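Side-chain contact in sporulation inhibitor of replication protein SirA (Bacillus subtilis, PDB 4TPS), which inhibits initiation of DNA replication during sporulation, keeping DnaA from the origin or blocking its interaction with DnaD, and so enforces diploidy: residues I64-Q69 against R126-C131. Numbering follows the deposited sequence.
Sequences ILHMHQ and RKVSPC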
loop_
_atom_site.group_PDB
_atom_site.type_symbol
_atom_site.label_atom_id
_atom_site.label_comp_id
_atom_site.label_asym_id
_atom_site.label_seq_id
_atom_site.Cartn_x
_atom_site.Cartn_y
_atom_site.Cartn_z
ATOM N N ILE A 64 -1.050 -17.370 4.452
ATOM C CA ILE A 64 -2.264 -17.955 5.058
ATOM C C ILE A 64 -1.945 -19.212 5.873
ATOM O O ILE A 64 -2.388 -19.368 7.035
ATOM C CB ILE A 64 -3.329 -18.273 3.986
ATOM C CG1 ILE A 64 -3.773 -16.986 3.219
ATOM C CG2 ILE A 64 -4.538 -18.953 4.630
ATOM C CD1 ILE A 64 -4.511 -15.978 4.045
ATOM N N LEU A 65 -1.240 -20.166 5.264
ATOM C CA LEU A 65 -0.972 -21.412 5.980
ATOM C C LEU A 65 -0.131 -21.175 7.274
ATOM O O LEU A 65 -0.444 -21.735 8.338
ATOM C CB LEU A 65 -0.327 -22.444 5.076
ATOM C CG LEU A 65 0.056 -23.754 5.791
ATOM C CD1 LEU A 65 -1.158 -24.429 6.385
ATOM C CD2 LEU A 65 0.807 -24.733 4.889
ATOM N N HIS A 66 0.865 -20.302 7.179
ATOM C CA HIS A 66 1.669 -19.920 8.323
ATOM C C HIS A 66 0.770 -19.332 9.429
ATOM O O HIS A 66 0.886 -19.678 10.589
ATOM C CB HIS A 66 2.752 -18.945 7.862
ATOM C CG HIS A 66 3.775 -18.581 8.892
ATOM N ND1 HIS A 66 4.321 -19.477 9.783
ATOM C CD2 HIS A 66 4.392 -17.399 9.136
ATOM C CE1 HIS A 66 5.189 -18.855 10.556
ATOM N NE2 HIS A 66 5.272 -17.601 10.172
ATOM N N MET A 67 -0.131 -18.451 9.028
ATOM C CA MET A 67 -1.073 -17.830 10.006
ATOM C C MET A 67 -1.928 -18.900 10.657
ATOM O O MET A 67 -2.132 -18.851 11.870
ATOM C CB MET A 67 -1.916 -16.756 9.346
ATOM C CG MET A 67 -1.208 -15.460 9.091
ATOM S SD MET A 67 -0.393 -14.789 10.559
ATOM C CE MET A 67 -1.767 -14.722 11.633
ATOM N N HIS A 68 -2.489 -19.828 9.857
ATOM C CA HIS A 68 -3.343 -20.859 10.400
ATOM C C HIS A 68 -2.584 -21.632 11.485
ATOM O O HIS A 68 -3.121 -21.893 12.570
ATOM C CB HIS A 68 -3.776 -21.863 9.368
ATOM C CG HIS A 68 -4.908 -21.436 8.517
ATOM N ND1 HIS A 68 -6.130 -21.087 9.029
ATOM C CD2 HIS A 68 -5.050 -21.418 7.170
ATOM C CE1 HIS A 68 -6.969 -20.823 8.046
ATOM N NE2 HIS A 68 -6.339 -21.030 6.909
ATOM N N GLN A 69 -1.339 -22.019 11.181
ATOM C CA GLN A 69 -0.555 -22.782 12.135
ATOM C C GLN A 69 -0.319 -22.028 13.434
ATOM O O GLN A 69 -0.507 -22.573 14.536
ATOM C CB GLN A 69 0.724 -23.219 11.488
ATOM C CG GLN A 69 0.437 -24.158 10.313
ATOM C CD GLN A 69 1.632 -24.469 9.418
ATOM O OE1 GLN A 69 2.524 -23.639 9.221
ATOM N NE2 GLN A 69 1.632 -25.684 8.831
ATOM N N ARG A 126 2.497 -9.960 15.352
ATOM C CA ARG A 126 3.744 -9.289 15.606
ATOM C C ARG A 126 4.884 -10.307 15.728
ATOM O O ARG A 126 6.009 -9.949 15.488
ATOM C CB ARG A 126 3.657 -8.313 16.777
ATOM C CG ARG A 126 3.720 -8.939 18.152
ATOM C CD ARG A 126 3.331 -7.923 19.213
ATOM N NE ARG A 126 3.710 -8.477 20.508
ATOM C CZ ARG A 126 4.620 -7.961 21.334
ATOM N NH1 ARG A 126 5.273 -6.823 21.076
ATOM N NH2 ARG A 126 4.870 -8.593 22.464
ATOM N N LYS A 127 4.577 -11.559 16.085
ATOM C CA LYS A 127 5.604 -12.590 16.087
ATOM C C LYS A 127 5.860 -13.219 14.693
ATOM O O LYS A 127 6.854 -13.876 14.453
ATOM C CB LYS A 127 5.213 -13.657 17.117
ATOM C CG LYS A 127 5.279 -13.132 18.557
ATOM C CD LYS A 127 4.735 -14.165 19.510
ATOM C CE LYS A 127 4.702 -13.685 20.949
ATOM N NZ LYS A 127 3.705 -14.421 21.817
ATOM N N VAL A 128 4.957 -13.006 13.764
ATOM C CA VAL A 128 5.134 -13.432 12.408
ATOM C C VAL A 128 5.960 -12.426 11.631
ATOM O O VAL A 128 6.833 -12.818 10.847
ATOM C CB VAL A 128 3.772 -13.635 11.750
ATOM C CG1 VAL A 128 3.880 -13.777 10.219
ATOM C CG2 VAL A 128 3.112 -14.876 12.356
ATOM N N SER A 129 5.693 -11.136 11.827
ATOM C CA SER A 129 6.456 -10.087 11.121
ATOM C C SER A 129 6.370 -8.778 11.848
ATOM O O SER A 129 5.298 -8.471 12.386
ATOM C CB SER A 129 5.868 -9.906 9.714
ATOM O OG SER A 129 6.447 -8.806 9.021
ATOM N N PRO A 130 7.376 -7.913 11.707
ATOM C CA PRO A 130 7.312 -6.527 12.230
ATOM C C PRO A 130 6.585 -5.544 11.300
ATOM O O PRO A 130 6.397 -4.362 11.651
ATOM C CB PRO A 130 8.785 -6.137 12.359
ATOM C CG PRO A 130 9.459 -6.896 11.286
ATOM C CD PRO A 130 8.736 -8.222 11.197
ATOM N N CYS A 131 6.136 -6.036 10.151
ATOM C CA CYS A 131 5.636 -5.169 9.093
ATOM C C CYS A 131 4.126 -5.056 8.973
ATOM O O CYS A 131 3.630 -4.543 7.920
ATOM C CB CYS A 131 6.161 -5.679 7.747
ATOM S SG CYS A 131 7.975 -5.540 7.680
HETATM O O HOH W 1 7.335 -15.617 10.598
#
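Two helices packed beside each other meet where the C-terminal part of helix 116-128 comes against the first turns of helix 64-75, and between 64-69 and 126-131 the contact is carried by Val-128. Its two methyls divide the work. CG1 reaches the imidazole of His-66 obliquely, 3.8 Å from CD2; CG2 lies 3.9 Å from SD of Met-67 and also approaches His-66 NE2. With CG turned opposite the backbone N (chi1 -173°), His-66 holds its ring out toward the valine. Met-67 starts off to one side, but its chain bends at both chi2 and chi3 and brings SD to CG2 of Val-128. The buried Met-67 side chain also touches Val-124 and Leu-125 of helix 116-128 and Phe-100 and Met-102 of strand 96-103. The polar link between the two segments runs through one water, 2.9 Å from NE2 of His-66, which donates to the carbonyl O of Val-128, also at 2.9 Å. It thus ties the ring to the carbonyl of Val-128. An alanine in place of Val-128 would probably leave the His-66 ring and the Met-67 sulfur without their methyl partners and the imidazole freer to turn. After Val-128 an ST turn forms, in which Cys-131 N donates to Ser-129 OG (3.0 Å, 157°), and the chain enters strand 132-136. A valine packed against a histidine and a methionine, with a water bridging alongside, thus joins two helices of an alpha+beta fold with an antiparallel sheet.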